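Protease inhibitor SGPI-1 (Schistocerca gregaria, PDB 2XTT) inhibits alpha-chymotrypsin and trypsin in vitro, as a small disulfide-bonded domain of the pacifastin family cut from a longer precursor. Local coordinates at residues Q12-T16 / C27-P33. Residues are numbered along the deposited sequence; the frame is centred on the assembly and turned at random.
Unlike the reference sequence in segment 27-33: Met30 (reference Lys).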
ATOM      1  N   GLN A  12      10.048 -13.053  -6.051  0.61 12.47           N
ATOM      2  CA  GLN A  12      10.463 -13.440  -4.695  0.61 12.43           C
ATOM      3  C   GLN A  12       9.182 -13.830  -4.009  0.61 11.78           C
ATOM      4  O   GLN A  12       8.319 -13.010  -3.691  0.61  9.51           O
ATOM      5  CB  GLN A  12      11.220 -12.382  -3.936  0.61 14.75           C
ATOM      6  CG  GLN A  12      12.587 -12.206  -4.532  0.61 17.01           C
ATOM      7  CD  GLN A  12      13.447 -11.394  -3.625  0.61 16.98           C
ATOM      8  OE1 GLN A  12      13.095 -10.323  -3.191  0.61 23.75           O
ATOM      9  NE2 GLN A  12      14.627 -11.895  -3.378  0.61 17.17           N
ATOM     10  N   ASP A  13       9.101 -15.116  -3.860  1.00 12.61           N
ATOM     11  CA  ASP A  13       7.840 -15.720  -3.359  1.00 12.36           C
ATOM     12  C   ASP A  13       6.776 -15.311  -4.336  1.00 10.46           C
ATOM     13  O   ASP A  13       6.880 -15.559  -5.510  1.00 12.17           O
ATOM     14  CB  ASP A  13       7.621 -15.480  -1.881  1.00 12.11           C
ATOM     15  CG  ASP A  13       6.581 -16.395  -1.281  1.00 12.44           C
ATOM     16  OD1 ASP A  13       5.898 -17.217  -1.960  1.00 16.29           O
ATOM     17  OD2 ASP A  13       6.364 -16.222  -0.058  1.00 14.50           O
ATOM     18  N   CYS A  14       5.726 -14.648  -3.875  1.00  9.14           N
ATOM     19  CA  CYS A  14       4.647 -14.267  -4.744  1.00  8.85           C
ATOM     20  C   CYS A  14       4.742 -12.852  -5.307  1.00  8.50           C
ATOM     21  O   CYS A  14       3.870 -12.450  -6.095  1.00  9.78           O
ATOM     22  CB  CYS A  14       3.312 -14.438  -4.001  1.00  9.43           C
ATOM     23  SG  CYS A  14       2.906 -13.172  -2.789  1.00  8.18           S
ATOM     24  N   ASN A  15       5.779 -12.087  -4.941  1.00  7.79           N
ATOM     25  CA  ASN A  15       5.930 -10.745  -5.505  1.00  7.39           C
ATOM     26  C   ASN A  15       6.768 -10.766  -6.762  1.00  7.98           C
ATOM     27  O   ASN A  15       7.801 -11.457  -6.825  1.00 12.88           O
ATOM     28  CB  ASN A  15       6.625  -9.803  -4.507  1.00  7.39           C
ATOM     29  CG  ASN A  15       5.641  -9.415  -3.392  1.00  6.46           C
ATOM     30  OD1 ASN A  15       4.681  -8.678  -3.698  1.00  6.63           O
ATOM     31  ND2 ASN A  15       5.822  -9.899  -2.211  1.00  6.87           N
ATOM     32  N   THR A  16       6.324  -9.982  -7.699  1.00  9.21           N
ATOM     33  CA  THR A  16       7.099  -9.749  -8.914  1.00  9.25           C
ATOM     34  C   THR A  16       8.138  -8.666  -8.686  1.00  7.65           C
ATOM     35  O   THR A  16       7.922  -7.690  -7.971  1.00  8.40           O
ATOM     36  CB  THR A  16       6.204  -9.388 -10.068  1.00 11.23           C
ATOM     37  OG1 THR A  16       5.510  -8.127  -9.713  1.00 14.85           O
ATOM     38  CG2 THR A  16       5.159 -10.467 -10.283  1.00 15.90           C
ATOM     39  N   CYS A  27      10.798  -4.849  -6.088  1.00  7.09           N
ATOM     40  CA  CYS A  27       9.680  -5.796  -5.989  1.00  5.98           C
ATOM     41  C   CYS A  27       8.446  -5.092  -5.400  1.00  5.75           C
ATOM     42  O   CYS A  27       8.539  -4.189  -4.578  1.00  6.45           O
ATOM     43  CB  CYS A  27      10.046  -6.988  -5.106  1.00  7.15           C
ATOM     44  SG  CYS A  27      11.601  -7.859  -5.514  1.00  8.12           S
ATOM     45  N   THR A  28       7.298  -5.657  -5.733  1.00  5.44           N
ATOM     46  CA  THR A  28       6.072  -5.286  -5.078  1.00  5.22           C
ATOM     47  C   THR A  28       6.077  -5.773  -3.651  1.00  5.06           C
ATOM     48  O   THR A  28       6.891  -6.598  -3.238  1.00  5.58           O
ATOM     49  CB  THR A  28       4.838  -5.849  -5.828  1.00  6.83           C
ATOM     50  OG1 THR A  28       4.951  -7.251  -5.977  1.00  6.77           O
ATOM     51  CG2 THR A  28       4.732  -5.227  -7.207  1.00  7.52           C
ATOM     52  N   ARG A  29       5.109  -5.271  -2.849  1.00  4.86           N
ATOM     53  CA  ARG A  29       5.097  -5.389  -1.428  1.00  4.81           C
ATOM     54  C   ARG A  29       3.879  -6.160  -0.844  1.00  4.78           C
ATOM     55  O   ARG A  29       3.395  -5.843   0.234  1.00  4.73           O
ATOM     56  CB  ARG A  29       5.297  -4.021  -0.775  1.00  4.89           C
ATOM     57  CG  ARG A  29       6.774  -3.556  -0.919  1.00  5.31           C
ATOM     58  CD  ARG A  29       7.020  -2.124  -0.479  1.00  5.24           C
ATOM     59  NE  ARG A  29       8.466  -1.899  -0.514  1.00  5.83           N
ATOM     60  CZ  ARG A  29       9.064  -0.826  -0.006  1.00  4.96           C
ATOM     61  NH1 ARG A  29       8.356   0.189   0.465  1.00  5.01           N
ATOM     62  NH2 ARG A  29      10.406  -0.758   0.007  1.00  5.46           N
ATOM     63  N   MET A  30       3.407  -7.192  -1.549  1.00  5.44           N
ATOM     64  CA  MET A  30       2.320  -8.009  -1.007  1.00  5.92           C
ATOM     65  C   MET A  30       2.783  -9.091  -0.079  1.00  5.96           C
ATOM     66  O   MET A  30       3.945  -9.504  -0.075  1.00  8.03           O
ATOM     67  CB  MET A  30       1.824  -8.886  -2.169  0.57  7.60           C
ATOM     68  CG  MET A  30       1.222  -8.136  -3.291  0.57  8.97           C
ATOM     69  SD  MET A  30       0.425  -9.239  -4.431  0.57  6.45           S
ATOM     70  CE  MET A  30       1.577 -10.312  -5.149  0.57 12.38           C
ATOM     71  N   GLY A  31       1.841  -9.568   0.720  1.00  6.53           N
ATOM     72  CA  GLY A  31       2.001 -10.849   1.462  1.00  6.72           C
ATOM     73  C   GLY A  31       1.654 -12.013   0.641  1.00  6.33           C
ATOM     74  O   GLY A  31       0.971 -11.915  -0.415  1.00  7.65           O
ATOM     75  N   CYS A  32       2.139 -13.200   1.049  1.00  7.22           N
ATOM     76  CA  CYS A  32       2.086 -14.391   0.241  1.00  6.87           C
ATOM     77  C   CYS A  32       1.538 -15.590   1.012  1.00  6.46           C
ATOM     78  O   CYS A  32       1.547 -15.579   2.249  1.00  7.35           O
ATOM     79  CB  CYS A  32       3.507 -14.729  -0.281  1.00  7.42           C
ATOM     80  SG  CYS A  32       4.232 -13.417  -1.277  1.00  7.94           S
ATOM     81  N   PRO A  33       1.111 -16.629   0.309  1.00  6.35           N
ATOM     82  CA  PRO A  33       0.608 -17.811   1.043  1.00  6.96           C
ATOM     83  C   PRO A  33       1.643 -18.361   1.963  1.00  7.69           C
ATOM     84  O   PRO A  33       2.859 -18.315   1.639  1.00  9.50           O
ATOM     85  CB  PRO A  33       0.323 -18.805  -0.084  1.00  7.39           C
ATOM     86  CG  PRO A  33       0.028 -17.952  -1.294  1.00  8.06           C
ATOM     87  CD  PRO A  33       0.967 -16.795  -1.137  1.00  7.16           C
TER
HETATM   88  O   HOH W   1       3.785 -18.631  -0.966  1.00 19.80           O
HETATM   89  O   HOH W   2       5.296 -17.195   2.094  1.00 28.54           O
HETATM   90  O   HOH W   3       3.568  -8.632  -7.914  1.00 18.86           O
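The protease-binding loop of this pacifastin domain, with its reactive bond between Arg29 and Met30, is braced from inside by the side chain of Asn15 and tied down by the disulfide Cys14–Cys32. Met30 replaces the lysine of the reference sequence. The Asn15 amide spans the reactive bond, meeting Thr28 OG1 before it and the N and O of Met30 after it: ND2 gives a nearly straight bond to Met30 O (2.9 Å, 174° at the hydrogen), with that oxygen in the amide plane, while OD1 accepts from two donors, Met30 N at 2.9 Å and Thr28 OG1 at 2.7 Å. Both oxygen and nitrogen ends are thereby engaged, which fixes the rotation of the amide and ties Thr28 to Met30 across the reactive bond, consistent with a loop held rigid around it. An alanine here would take away all three bonds and is likely to leave Met30 N, Met30 O and Thr28 OG1 without these partners and the loop freer to move. Thr28 OG1 lies between its backbone N and carbonyl carbon (chi1 55°), turned to meet OD1, and water 3 donates to it while accepting from Thr16 N. Farther along, the Cys14 SG–Cys32 SG bond (2.0 Å, chi3 -83°) joins the Gln12–Asn15 type II' turn to the far end of the loop. Asp13 OD2 comes to 3.2 Å from Cys32 CB, and two waters link its carboxylate oxygens to Pro33 O. At the other end, Thr28 N bonds to Thr16 O (3.1 Å), continuing the antiparallel pairing of strands 15-19 and 25-28. Arg29 NH2 makes a salt bridge with an acidic side chain and a hydrogen bond with the backbone of the other protein's chain, whose strand pairs with Cys27 and Thr28, extending the sheet 9-12, 15-19, 25-28 across the interface.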